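Local coordinates for basic helix-loop-helix, putative, expressed (Oryza sativa subsp. japonica, PDB 5LW0), which binds ADP-ribose through its macrodomain and probably takes part in regulating DNA interstrand crosslink repair by ADP-ribosylation, at residues Pro41-Ala46 with Glu217-Leu222; Ser56-Asp61 with Lys210-Leu215; Gly109-Leu114 with Asn123-Ala128; Leu133-Gly138 with Ala143-Ala148. All coordinates share one frame; numbering follows the deposited sequence. Where two conformers were deposited one is given.

Interactions 1, 2 and 3 are buried, whereas interaction 4 lies nearer the surface, its centre about 24 Å from that of interaction 2, on the other side of the chain's centre. Helix 208-230 serves both interaction 1, where a tyrosine hydroxyl and a water grip loop 41-46, and interaction 2, a helix-helix contact without hydrogen bonds, made mainly by apolar side chains. Interaction 3 sets the loop that reads adenine on the central strand 124-128, and interaction 4 packs a glycine-rich loop on helix 139-148, the next element after that strand. Three of the four touch ADP-ribose: interaction 1 at the diphosphate and proximal ribose, interaction 3 chiefly at the base and interaction 4 chiefly at the distal ribose.

Interaction 1. Residues Pro41-Ala46 with Glu217-Leu222; sequences PSISTA and EAYTSL. With AR6 ([(2R,3S,4R,5R)-5-(6-aminopurin-9-yl)-3,4-dihydroxy-oxolan-2-yl]methyl [hydroxy-[[(2R,3S,4R,5S)-3,4,5-trihydroxyoxolan-2-yl]methoxy]phosphoryl] hydrogen phosphate), chain C; PO4 (phosphate ion), chain D.
Tyr219 of helix 208-230 brings its hydroxyl to the backbone of loop 41-46, where Ile43 N donates to Tyr219 OH over 2.9 Å in a bent bond of 146°. A water extends this polar link: it lies in the plane of the tyrosine ring, 2.6 Å from Tyr219 OH, and donates to Ile43 O at 2.8 Å. Both polar backbone atoms of Ile43 are thus engaged by the phenol and its water. The same water is hydrogen-bonded to Ser42 OG, which pairs in turn with Thr45 OG1 at 2.7 Å and ties together the two ends of the type II turn Ser42-Thr45.

Apolar packing is thinner. Ile43 and Tyr219 run alongside each other, pointing opposite ways, with Ile43 CG1 lying obliquely 4.0 Å from Tyr219 CZ. Tyr219 CG stands anti to its own carbonyl carbon (chi1 -82°), which carries the ring end toward the loop, while Ile59 and Ala62 of helix 52-69 pack on the same side chain.

A second set of bonds goes to ADP-ribose. Ser44 N donates to O2B of the ligand over 2.7 Å and Ala46 N to its O1B over 3.0 Å, so two amides hold two oxygens of one phosphate. Outside the pocket, Thr220 OG1 holds a phosphate ion that probably came from the crystallisation liquor.

Backbone amides in and just after the turn thus hold this phosphate, and the tyrosine, water and serine-threonine pair form a second shell that probably keeps the turn in shape for it.

Interaction 2. Residues Ser56-Asp61 with Lys210-Leu215; sequences SDIIVD and KGSKIL
Ile58 of helix 52-69 lies against Ser212 and Leu215, one turn apart on helix 208-230, and both of its branches are used. Its CG1 arm, extended with chi2 at 169°, ends in CD1, 3.8 Å from Ser212 CB; the shorter branch, Ile58 CG2, approaches Leu215 CG at 4.0 Å. Leu215 CD2 fits between the two branches, 4.0 Å from Ile58 CD1, as the isoleucine and leucine cross at a slant. No hydrogen bond joins the two segments; the contact is made by the Ile58 methyls, against the Leu215 side chain and both the backbone and CB of Ser212, and the closest CA atoms, those of Ile58 and Leu215, stay 7.3 Å apart. The two helices pack together on one side of the central sheet, in the three-layered alpha/beta/alpha arrangement of the macrodomain, and Leu215 leads inward to Phe50.

At Ser212 the packing gives way to polar groups: its OG bonds to Tyr208 O within its own helix and to Arg54 of the facing one. Lys210 and Lys213 are exposed, and Lys213 points away from helix 52-69. On helix 52-69, Asp57 and Asp61 make salt bridges to Lys93 and Lys97.

Interaction 3. Residues Gly109-Leu114 with Asn123-Ala128; sequences GDITQL and NVIANA. With AR6 ([(2R,3S,4R,5R)-5-(6-aminopurin-9-yl)-3,4-dihydroxy-oxolan-2-yl]methyl [hydroxy-[[(2R,3S,4R,5S)-3,4,5-trihydroxyoxolan-2-yl]methoxy]phosphoryl] hydrogen phosphate), chain C.
Ile111, whose side chain packs on Ile125, also meets the flat adenine of ADP-ribose, at its edge and from above. At the edge, Ile111 N donates to N1 of the base over 3.0 Å. Above the plane, Ile111 CG2 stands about 3.4 Å out of it just beyond N1, 3.7 Å from that atom. The N6 amino group donates to Asp110 OD1 over 2.9 Å. Both edge bonds are nearly straight at 175°, and together they read the Watson-Crick edge. The Asp110 carboxylate has two more donors on one face of its plane, for Thr112 OG1 and Thr112 N both reach Asp110 OD1 at 2.9 Å, the amide about 50° out of the plane. Gln113 NE2 comes to Asp110 OD2 at 2.8 Å, lying tilted from the carboxylate plane. The carboxylate is thereby fixed in rotation as well as position.

The Thr112 amide bond makes an Asx turn, overlapping the type I turn Asp110-Gln113. An aspartate after a strand that takes the adenine amino group is a familiar feature of macrodomains.

The isoleucine is shared: while CG2 stays against adenine, Ile111 CG1, roughly anti to the backbone N (chi1 -152°), is directed to strand 124-128. It meets Ile125 CG2 at 4.1 Å, with the two side chains at an oblique angle, and Leu114 CD1 touches that same methyl more loosely. Ile111 CD1 lies 3.6 Å from Ala126 O, a buried carbonyl without a polar partner.

Interaction 4. Residues Leu133-Gly138 with Ala143-Ala148; sequences LKPGGG and AIYNAA. With AR6 ([(2R,3S,4R,5R)-5-(6-aminopurin-9-yl)-3,4-dihydroxy-oxolan-2-yl]methyl [hydroxy-[[(2R,3S,4R,5S)-3,4,5-trihydroxyoxolan-2-yl]methoxy]phosphoryl] hydrogen phosphate), chain C.
Pro135 lies over one face of the Tyr145 ring, and the two side chains are set at a slant to each other. Pro135 CA is 3.6 Å above the ring plane, displaced toward the rim, with Tyr145 CD2 its nearest ring atom. Beside it, Pro135 CB sits 4.2 Å from the centroid of the Tyr145 ring and 25° off its normal, a CH-pi contact; the same CB touches Tyr145 CG at 3.8 Å. The tyrosine takes a chi1 of -91°, off the usual staggered value, and in this setting its ring runs beneath the proline and on past Lys134 toward Leu133. There Tyr145 OH comes within 3.4 Å of Leu133 O.

A water spans the loop and helix beside the ring, accepting from Gly136 N at 3.1 Å and donating weakly to Asn146 OD1. Asn141 ND2 bonds to the carbonyls of Lys134 and Gly136, so an amide from the first turns of helix 139-148 also holds this loop. Three glycines with positive phi follow, Gly136 to Gly138, and carry the chain round the distal ribose: Gly137 O lies 2.7 Å from ligand O1D, with Gly138 O also close to that hydroxyl.

Helix 150-159 backs the contact, with Leu152 and Thr156 on Tyr145 and Gln153 on Pro135. On the inner side of helix 139-148, Ile144 rests on Ile125 and Asn127 of strand 124-128 and on Ile188 of strand 187-192, while Leu133 reaches His190.

Interaction 1. Residues Pro41-Ala46 with Glu217-Leu222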
# COMPACT_ATOMS: atom_id res chain seq x y z
N PRO A 41 1.42 -2.03 2.22
CA PRO A 41 2.69 -2.00 2.91
C PRO A 41 3.08 -0.57 3.28
O PRO A 41 2.46 0.40 2.79
CB PRO A 41 3.63 -2.51 1.85
CG PRO A 41 3.11 -1.89 0.61
CD PRO A 41 1.59 -1.82 0.78
N SER A 42 4.14 -0.43 4.07
CA SER A 42 4.63 0.88 4.44
C SER A 42 5.37 1.50 3.26
O SER A 42 6.48 1.11 2.92
CB SER A 42 5.52 0.76 5.62
OG SER A 42 6.10 2.02 5.98
N ILE A 43 4.76 2.45 2.64
CA ILE A 43 5.36 3.12 1.49
C ILE A 43 6.57 3.94 1.85
O ILE A 43 6.59 4.62 2.87
CB ILE A 43 4.31 4.10 0.87
CG1 ILE A 43 3.00 3.38 0.51
CG2 ILE A 43 4.88 4.84 -0.33
CD1 ILE A 43 3.16 2.19 -0.43
N SER A 44 7.63 3.76 1.06
CA SER A 44 8.88 4.59 1.10
C SER A 44 9.87 4.19 2.21
O SER A 44 10.93 4.75 2.26
CB SER A 44 8.58 6.11 1.22
OG SER A 44 8.00 6.62 0.04
N THR A 45 9.53 3.25 3.09
CA THR A 45 10.41 3.01 4.24
C THR A 45 11.46 1.92 4.10
O THR A 45 12.12 1.64 5.06
CB THR A 45 9.63 2.76 5.53
OG1 THR A 45 8.75 1.67 5.36
CG2 THR A 45 8.83 3.95 5.90
N ALA A 46 11.60 1.30 2.96
CA ALA A 46 12.73 0.33 2.80
C ALA A 46 13.69 0.83 1.72
O ALA A 46 14.52 1.64 2.02
CB ALA A 46 12.25 -1.07 2.53
N GLU A 217 0.35 12.75 0.86
CA GLU A 217 -0.37 12.72 -0.42
C GLU A 217 -0.47 11.30 -1.02
O GLU A 217 -1.50 10.96 -1.56
CB GLU A 217 0.30 13.68 -1.45
CG GLU A 217 0.08 15.14 -1.14
CD GLU A 217 0.89 16.08 -2.07
OE1 GLU A 217 1.99 15.70 -2.51
OE2 GLU A 217 0.45 17.22 -2.29
N ALA A 218 0.61 10.53 -0.93
CA ALA A 218 0.62 9.14 -1.44
C ALA A 218 -0.42 8.32 -0.71
O ALA A 218 -1.23 7.61 -1.34
CB ALA A 218 2.00 8.50 -1.26
N TYR A 219 -0.46 8.42 0.60
CA TYR A 219 -1.45 7.62 1.36
C TYR A 219 -2.88 8.08 1.08
O TYR A 219 -3.79 7.23 0.83
CB TYR A 219 -1.20 7.64 2.85
CG TYR A 219 -0.16 6.67 3.28
CD1 TYR A 219 -0.36 5.29 3.14
CD2 TYR A 219 1.07 7.08 3.75
CE1 TYR A 219 0.60 4.39 3.53
CE2 TYR A 219 2.06 6.18 4.10
CZ TYR A 219 1.84 4.81 4.01
OH TYR A 219 2.79 3.87 4.28
N THR A 220 -3.08 9.39 1.02
CA THR A 220 -4.47 9.89 0.73
C THR A 220 -4.91 9.48 -0.65
O THR A 220 -6.04 9.01 -0.82
CB THR A 220 -4.54 11.37 0.96
OG1 THR A 220 -4.29 11.59 2.36
CG2 THR A 220 -5.97 11.90 0.62
N SER A 221 -3.98 9.48 -1.61
CA SER A 221 -4.28 9.10 -2.96
C SER A 221 -4.66 7.59 -3.02
O SER A 221 -5.63 7.19 -3.70
CB SER A 221 -3.07 9.39 -3.88
OG SER A 221 -3.36 8.95 -5.20
N LEU A 222 -3.86 6.78 -2.36
CA LEU A 222 -4.11 5.36 -2.21
C LEU A 222 -5.51 5.10 -1.64
O LEU A 222 -6.28 4.34 -2.23
CB LEU A 222 -3.08 4.74 -1.32
CG LEU A 222 -3.32 3.31 -0.86
CD1 LEU A 222 -3.48 2.35 -2.04
CD2 LEU A 222 -2.24 2.90 0.10
N1 AR6 C . 4.79 -8.39 1.75
C2 AR6 C . 4.60 -7.39 2.64
N3 AR6 C . 5.45 -6.40 2.84
C4 AR6 C . 6.62 -6.34 2.13
C5 AR6 C . 6.91 -7.33 1.14
C6 AR6 C . 5.91 -8.40 0.96
N6 AR6 C . 6.05 -9.36 0.07
N7 AR6 C . 8.16 -7.00 0.57
C8 AR6 C . 8.55 -5.85 1.16
N9 AR6 C . 7.62 -5.43 2.10
PA AR6 C . 9.77 -1.28 -0.56
PB AR6 C . 9.74 1.67 -0.99
C1' AR6 C . 7.59 -4.21 2.87
O1A AR6 C . 11.31 -1.19 -0.52
O1B AR6 C . 10.65 1.94 0.18
C1D AR6 C . 10.63 -1.07 -5.16
O1D AR6 C . 11.33 -2.22 -5.59
C2' AR6 C . 8.91 -3.66 3.39
O2' AR6 C . 9.43 -4.41 4.53
O2A AR6 C . 9.11 -2.33 -1.37
O2B AR6 C . 8.55 2.55 -1.23
C2D AR6 C . 10.22 -0.22 -6.39
O2D AR6 C . 10.83 -0.75 -7.64
C3' AR6 C . 8.54 -2.22 3.66
O3' AR6 C . 7.94 -2.05 4.97
O3A AR6 C . 9.14 0.16 -0.99
C3D AR6 C . 10.69 1.18 -6.08
O3D AR6 C . 11.85 1.41 -6.93
C4' AR6 C . 7.50 -1.91 2.57
O4' AR6 C . 7.13 -3.15 1.99
C4D AR6 C . 11.09 1.14 -4.58
O4D AR6 C . 11.38 -0.23 -4.22
C5' AR6 C . 8.01 -1.00 1.48
O5' AR6 C . 9.31 -1.40 1.02
C5D AR6 C . 10.00 1.59 -3.61
O5D AR6 C . 10.65 1.69 -2.32
P PO4 D . -5.61 14.18 4.66
O1 PO4 D . -4.87 13.18 5.65
O2 PO4 D . -5.09 13.96 3.25
O3 PO4 D . -5.42 15.66 5.19
O4 PO4 D . -7.11 13.87 4.67
O HOH W 1 5.09 4.61 5.24

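Interaction 2. Residues Ser56-Asp61 with Lys210-Leu215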
# COMPACT_ATOMS: atom_id res chain seq x y z
N SER A 56 5.57 6.47 10.44
CA SER A 56 4.53 5.89 11.25
C SER A 56 3.51 6.97 11.71
O SER A 56 2.32 6.69 11.81
CB SER A 56 5.15 5.08 12.42
OG SER A 56 5.94 5.91 13.27
N ASP A 57 3.97 8.20 12.00
CA ASP A 57 3.09 9.26 12.33
C ASP A 57 2.16 9.54 11.14
O ASP A 57 0.95 9.83 11.31
CB ASP A 57 3.87 10.60 12.56
CG ASP A 57 4.68 10.64 13.86
OD1 ASP A 57 4.43 9.87 14.78
OD2 ASP A 57 5.53 11.58 13.97
N ILE A 58 2.75 9.58 9.95
CA ILE A 58 1.99 9.91 8.74
C ILE A 58 0.93 8.83 8.41
O ILE A 58 -0.21 9.16 8.10
CB ILE A 58 2.93 10.17 7.57
CG1 ILE A 58 3.65 11.48 7.83
CG2 ILE A 58 2.19 10.23 6.22
CD1 ILE A 58 4.79 11.74 6.89
N ILE A 59 1.32 7.56 8.56
CA ILE A 59 0.37 6.44 8.33
C ILE A 59 -0.85 6.61 9.22
O ILE A 59 -2.01 6.55 8.77
CB ILE A 59 1.03 5.05 8.60
CG1 ILE A 59 2.04 4.69 7.51
CG2 ILE A 59 -0.04 3.95 8.61
CD1 ILE A 59 3.01 3.61 7.87
N VAL A 60 -0.62 6.78 10.50
CA VAL A 60 -1.71 6.84 11.46
C VAL A 60 -2.59 8.07 11.27
O VAL A 60 -3.81 8.00 11.34
CB VAL A 60 -1.18 6.72 12.91
CG1 VAL A 60 -2.21 7.07 13.89
CG2 VAL A 60 -0.63 5.31 13.17
N ASP A 61 -1.99 9.20 10.93
CA ASP A 61 -2.80 10.38 10.59
C ASP A 61 -3.61 10.21 9.33
O ASP A 61 -4.76 10.61 9.29
CB ASP A 61 -1.93 11.61 10.51
CG ASP A 61 -1.48 12.10 11.92
OD1 ASP A 61 -2.07 11.69 12.98
OD2 ASP A 61 -0.51 12.85 11.99
N LYS A 210 9.01 18.63 2.44
CA LYS A 210 8.44 18.20 1.19
C LYS A 210 8.13 16.68 1.27
O LYS A 210 7.11 16.21 0.81
CB LYS A 210 9.39 18.48 0.06
CG LYS A 210 8.78 18.45 -1.30
CD LYS A 210 9.70 19.14 -2.33
CE LYS A 210 9.19 18.95 -3.75
NZ LYS A 210 7.71 19.18 -3.85
N GLY A 211 9.08 15.93 1.80
CA GLY A 211 8.94 14.49 1.93
C GLY A 211 7.70 14.06 2.68
O GLY A 211 6.94 13.15 2.21
N SER A 212 7.44 14.68 3.81
CA SER A 212 6.26 14.38 4.62
C SER A 212 5.00 14.73 3.91
O SER A 212 4.03 13.94 3.93
CB SER A 212 6.31 15.13 5.95
OG SER A 212 7.42 14.71 6.70
N LYS A 213 4.97 15.90 3.22
CA LYS A 213 3.80 16.26 2.40
C LYS A 213 3.55 15.20 1.34
O LYS A 213 2.40 14.78 1.14
CB LYS A 213 4.02 17.65 1.77
CG LYS A 213 2.93 18.12 0.82
CD LYS A 213 3.37 19.47 0.22
CE LYS A 213 2.65 19.81 -1.04
NZ LYS A 213 1.35 20.41 -0.74
N ILE A 214 4.59 14.77 0.64
CA ILE A 214 4.41 13.83 -0.47
C ILE A 214 3.97 12.45 0.06
O ILE A 214 3.15 11.78 -0.56
CB ILE A 214 5.69 13.73 -1.30
CG1 ILE A 214 5.95 15.09 -2.00
CG2 ILE A 214 5.59 12.65 -2.34
CD1 ILE A 214 7.21 15.10 -2.80
N LEU A 215 4.49 12.02 1.21
CA LEU A 215 4.05 10.71 1.74
C LEU A 215 2.59 10.81 2.20
O LEU A 215 1.81 9.88 1.95
CB LEU A 215 4.96 10.26 2.87
CG LEU A 215 4.67 8.84 3.41
CD1 LEU A 215 4.91 7.82 2.37
CD2 LEU A 215 5.49 8.56 4.63

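Interaction 3. Residues Gly109-Leu114 with Asn123-Ala128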
# COMPACT_ATOMS: atom_id res chain seq x y z
N GLY A 109 2.70 -10.60 7.42
CA GLY A 109 2.50 -11.49 6.31
C GLY A 109 3.07 -10.99 5.02
O GLY A 109 3.52 -9.87 4.94
N ASP A 110 3.05 -11.84 4.04
CA ASP A 110 3.42 -11.50 2.69
C ASP A 110 2.13 -11.01 2.01
O ASP A 110 1.12 -11.72 1.96
CB ASP A 110 3.93 -12.77 2.00
CG ASP A 110 4.39 -12.54 0.57
OD1 ASP A 110 4.08 -11.52 -0.07
OD2 ASP A 110 5.06 -13.50 0.03
N ILE A 111 2.18 -9.79 1.50
CA ILE A 111 1.05 -9.18 0.86
C ILE A 111 0.51 -9.94 -0.34
O ILE A 111 -0.61 -9.71 -0.77
CB ILE A 111 1.36 -7.71 0.54
CG1 ILE A 111 0.09 -6.87 0.53
CG2 ILE A 111 2.16 -7.55 -0.71
CD1 ILE A 111 0.35 -5.38 0.49
N THR A 112 1.36 -10.82 -0.93
CA THR A 112 0.93 -11.66 -2.05
C THR A 112 0.43 -13.05 -1.61
O THR A 112 0.06 -13.83 -2.47
CB THR A 112 2.07 -11.85 -3.06
OG1 THR A 112 3.11 -12.65 -2.50
CG2 THR A 112 2.65 -10.52 -3.45
N GLN A 113 0.39 -13.30 -0.29
CA GLN A 113 -0.09 -14.56 0.22
C GLN A 113 -1.00 -14.36 1.45
O GLN A 113 -0.99 -15.17 2.42
CB GLN A 113 1.09 -15.44 0.63
CG GLN A 113 2.07 -15.73 -0.50
CD GLN A 113 3.17 -16.74 -0.11
OE1 GLN A 113 2.93 -17.92 -0.04
NE2 GLN A 113 4.35 -16.24 0.15
N LEU A 114 -1.82 -13.31 1.42
CA LEU A 114 -2.61 -13.04 2.56
C LEU A 114 -3.69 -14.12 2.85
O LEU A 114 -3.96 -14.37 3.98
CB LEU A 114 -3.30 -11.66 2.44
CG LEU A 114 -2.29 -10.55 2.58
CD1 LEU A 114 -2.92 -9.22 2.16
CD2 LEU A 114 -1.68 -10.49 3.95
N ASN A 123 -9.16 -8.19 -0.93
CA ASN A 123 -9.32 -8.16 -2.42
C ASN A 123 -8.48 -7.07 -3.09
O ASN A 123 -8.21 -7.13 -4.28
CB ASN A 123 -10.77 -7.95 -2.83
CG ASN A 123 -11.65 -9.16 -2.59
OD1 ASN A 123 -11.31 -10.05 -1.85
ND2 ASN A 123 -12.83 -9.11 -3.16
N VAL A 124 -8.13 -6.01 -2.35
CA VAL A 124 -7.36 -4.94 -2.94
C VAL A 124 -6.04 -4.86 -2.22
O VAL A 124 -6.00 -4.81 -0.99
CB VAL A 124 -8.09 -3.59 -2.86
CG1 VAL A 124 -7.30 -2.51 -3.58
CG2 VAL A 124 -9.51 -3.70 -3.41
N ILE A 125 -4.93 -4.83 -2.97
CA ILE A 125 -3.64 -4.60 -2.34
C ILE A 125 -2.91 -3.43 -2.96
O ILE A 125 -3.12 -3.10 -4.13
CB ILE A 125 -2.75 -5.86 -2.35
CG1 ILE A 125 -2.34 -6.20 -3.73
CG2 ILE A 125 -3.43 -7.05 -1.66
CD1 ILE A 125 -1.34 -7.35 -3.78
N ALA A 126 -2.12 -2.73 -2.14
CA ALA A 126 -1.27 -1.63 -2.64
C ALA A 126 0.14 -2.09 -2.91
O ALA A 126 0.67 -2.96 -2.21
CB ALA A 126 -1.25 -0.53 -1.63
N ASN A 127 0.76 -1.47 -3.90
CA ASN A 127 2.13 -1.71 -4.27
C ASN A 127 2.97 -0.47 -4.11
O ASN A 127 2.54 0.62 -4.43
CB ASN A 127 2.13 -2.18 -5.69
CG ASN A 127 3.53 -2.42 -6.20
OD1 ASN A 127 4.39 -2.90 -5.45
ND2 ASN A 127 3.77 -2.10 -7.48
N ALA A 128 4.19 -0.60 -3.55
CA ALA A 128 5.10 0.48 -3.51
C ALA A 128 5.90 0.46 -4.81
O ALA A 128 6.89 -0.23 -4.96
CB ALA A 128 6.00 0.38 -2.29
N1 AR6 C . 4.79 -8.39 1.75
C2 AR6 C . 4.60 -7.39 2.64
N3 AR6 C . 5.45 -6.40 2.84
C4 AR6 C . 6.62 -6.34 2.13
C5 AR6 C . 6.91 -7.33 1.14
C6 AR6 C . 5.91 -8.40 0.96
N6 AR6 C . 6.05 -9.36 0.07
N7 AR6 C . 8.16 -7.00 0.57
C8 AR6 C . 8.55 -5.85 1.16
N9 AR6 C . 7.62 -5.43 2.10
PA AR6 C . 9.77 -1.28 -0.56
PB AR6 C . 9.74 1.67 -0.99
C1' AR6 C . 7.59 -4.21 2.87
O1A AR6 C . 11.31 -1.19 -0.52
O1B AR6 C . 10.65 1.94 0.18
C1D AR6 C . 10.63 -1.07 -5.16
O1D AR6 C . 11.33 -2.22 -5.59
C2' AR6 C . 8.91 -3.66 3.39
O2' AR6 C . 9.43 -4.41 4.53
O2A AR6 C . 9.11 -2.33 -1.37
O2B AR6 C . 8.55 2.55 -1.23
C2D AR6 C . 10.22 -0.22 -6.39
O2D AR6 C . 10.83 -0.75 -7.64
C3' AR6 C . 8.54 -2.22 3.66
O3' AR6 C . 7.94 -2.05 4.97
O3A AR6 C . 9.14 0.16 -0.99
C3D AR6 C . 10.69 1.18 -6.08
O3D AR6 C . 11.85 1.41 -6.93
C4' AR6 C . 7.50 -1.91 2.57
O4' AR6 C . 7.13 -3.15 1.99
C4D AR6 C . 11.09 1.14 -4.58
O4D AR6 C . 11.38 -0.23 -4.22
C5' AR6 C . 8.01 -1.00 1.48
O5' AR6 C . 9.31 -1.40 1.02
C5D AR6 C . 10.00 1.59 -3.61
O5D AR6 C . 10.65 1.69 -2.32

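Interaction 4. Residues Leu133-Gly138 with Ala143-Ala148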
# COMPACT_ATOMS: atom_id res chain seq x y z
N LEU A 133 6.51 2.41 -13.40
CA LEU A 133 5.57 1.28 -13.22
C LEU A 133 6.08 -0.03 -13.81
O LEU A 133 5.35 -0.72 -14.52
CB LEU A 133 4.17 1.62 -13.79
CG LEU A 133 3.50 2.83 -13.15
CD1 LEU A 133 2.17 3.17 -13.82
CD2 LEU A 133 3.23 2.57 -11.68
N LYS A 134 7.36 -0.32 -13.60
CA LYS A 134 7.98 -1.51 -14.16
C LYS A 134 8.12 -2.58 -13.09
O LYS A 134 8.22 -2.26 -11.88
CB LYS A 134 9.37 -1.18 -14.72
CG LYS A 134 9.36 -0.17 -15.83
CD LYS A 134 8.85 -0.78 -17.10
CE LYS A 134 8.85 0.22 -18.27
NZ LYS A 134 7.91 -0.22 -19.32
N PRO A 135 8.14 -3.81 -13.49
CA PRO A 135 8.42 -4.93 -12.58
C PRO A 135 9.81 -4.97 -12.06
O PRO A 135 10.65 -4.18 -12.46
CB PRO A 135 8.21 -6.18 -13.47
CG PRO A 135 7.73 -5.72 -14.74
CD PRO A 135 8.04 -4.27 -14.89
N GLY A 136 10.06 -5.93 -11.17
CA GLY A 136 11.38 -6.14 -10.63
C GLY A 136 11.75 -5.09 -9.62
O GLY A 136 10.86 -4.53 -8.92
N GLY A 137 13.06 -4.89 -9.42
CA GLY A 137 13.56 -3.85 -8.53
C GLY A 137 13.56 -4.22 -7.05
O GLY A 137 13.68 -3.34 -6.18
N GLY A 138 13.37 -5.47 -6.74
CA GLY A 138 13.25 -5.85 -5.35
C GLY A 138 12.04 -5.21 -4.64
O GLY A 138 11.13 -4.62 -5.27
N ALA A 143 7.79 -8.54 -5.62
CA ALA A 143 6.96 -9.61 -5.13
C ALA A 143 5.59 -9.62 -5.77
O ALA A 143 5.08 -10.66 -6.11
CB ALA A 143 6.84 -9.50 -3.61
N ILE A 144 4.95 -8.42 -5.89
CA ILE A 144 3.66 -8.34 -6.45
C ILE A 144 3.67 -8.73 -7.93
O ILE A 144 2.82 -9.48 -8.37
CB ILE A 144 3.01 -6.93 -6.19
CG1 ILE A 144 2.62 -6.87 -4.70
CG2 ILE A 144 1.82 -6.75 -7.07
CD1 ILE A 144 2.21 -5.50 -4.21
N TYR A 145 4.60 -8.18 -8.70
CA TYR A 145 4.64 -8.49 -10.13
C TYR A 145 4.94 -10.00 -10.35
O TYR A 145 4.37 -10.60 -11.24
CB TYR A 145 5.65 -7.59 -10.86
CG TYR A 145 5.07 -6.35 -11.37
CD1 TYR A 145 4.31 -6.37 -12.50
CD2 TYR A 145 5.27 -5.11 -10.72
CE1 TYR A 145 3.76 -5.20 -13.03
CE2 TYR A 145 4.70 -3.94 -11.22
CZ TYR A 145 3.95 -4.00 -12.39
OH TYR A 145 3.32 -2.88 -12.91
N ASN A 146 5.81 -10.57 -9.51
CA ASN A 146 6.13 -12.03 -9.60
C ASN A 146 4.95 -12.87 -9.30
O ASN A 146 4.67 -13.80 -10.00
CB ASN A 146 7.28 -12.38 -8.70
CG ASN A 146 8.60 -11.93 -9.26
OD1 ASN A 146 8.71 -11.64 -10.45
ND2 ASN A 146 9.61 -11.87 -8.42
N ALA A 147 4.13 -12.45 -8.32
CA ALA A 147 2.96 -13.22 -7.98
C ALA A 147 1.85 -13.05 -8.97
O ALA A 147 1.13 -13.98 -9.26
CB ALA A 147 2.47 -12.85 -6.58
N ALA A 148 1.69 -11.83 -9.49
CA ALA A 148 0.60 -11.52 -10.38
C ALA A 148 0.86 -12.01 -11.83
O ALA A 148 -0.09 -12.33 -12.55
CB ALA A 148 0.36 -10.02 -10.39
N1 AR6 C . 4.79 -8.39 1.75
C2 AR6 C . 4.60 -7.39 2.64
N3 AR6 C . 5.45 -6.40 2.84
C4 AR6 C . 6.62 -6.34 2.13
C5 AR6 C . 6.91 -7.33 1.14
C6 AR6 C . 5.91 -8.40 0.96
N6 AR6 C . 6.05 -9.36 0.07
N7 AR6 C . 8.16 -7.00 0.57
C8 AR6 C . 8.55 -5.85 1.16
N9 AR6 C . 7.62 -5.43 2.10
PA AR6 C . 9.77 -1.28 -0.56
PB AR6 C . 9.74 1.67 -0.99
C1' AR6 C . 7.59 -4.21 2.87
O1A AR6 C . 11.31 -1.19 -0.52
O1B AR6 C . 10.65 1.94 0.18
C1D AR6 C . 10.63 -1.07 -5.16
O1D AR6 C . 11.33 -2.22 -5.59
C2' AR6 C . 8.91 -3.66 3.39
O2' AR6 C . 9.43 -4.41 4.53
O2A AR6 C . 9.11 -2.33 -1.37
O2B AR6 C . 8.55 2.55 -1.23
C2D AR6 C . 10.22 -0.22 -6.39
O2D AR6 C . 10.83 -0.75 -7.64
C3' AR6 C . 8.54 -2.22 3.66
O3' AR6 C . 7.94 -2.05 4.97
O3A AR6 C . 9.14 0.16 -0.99
C3D AR6 C . 10.69 1.18 -6.08
O3D AR6 C . 11.85 1.41 -6.93
C4' AR6 C . 7.50 -1.91 2.57
O4' AR6 C . 7.13 -3.15 1.99
C4D AR6 C . 11.09 1.14 -4.58
O4D AR6 C . 11.38 -0.23 -4.22
C5' AR6 C . 8.01 -1.00 1.48
O5' AR6 C . 9.31 -1.40 1.02
C5D AR6 C . 10.00 1.59 -3.61
O5D AR6 C . 10.65 1.69 -2.32
O HOH W 2 8.94 -8.70 -10.42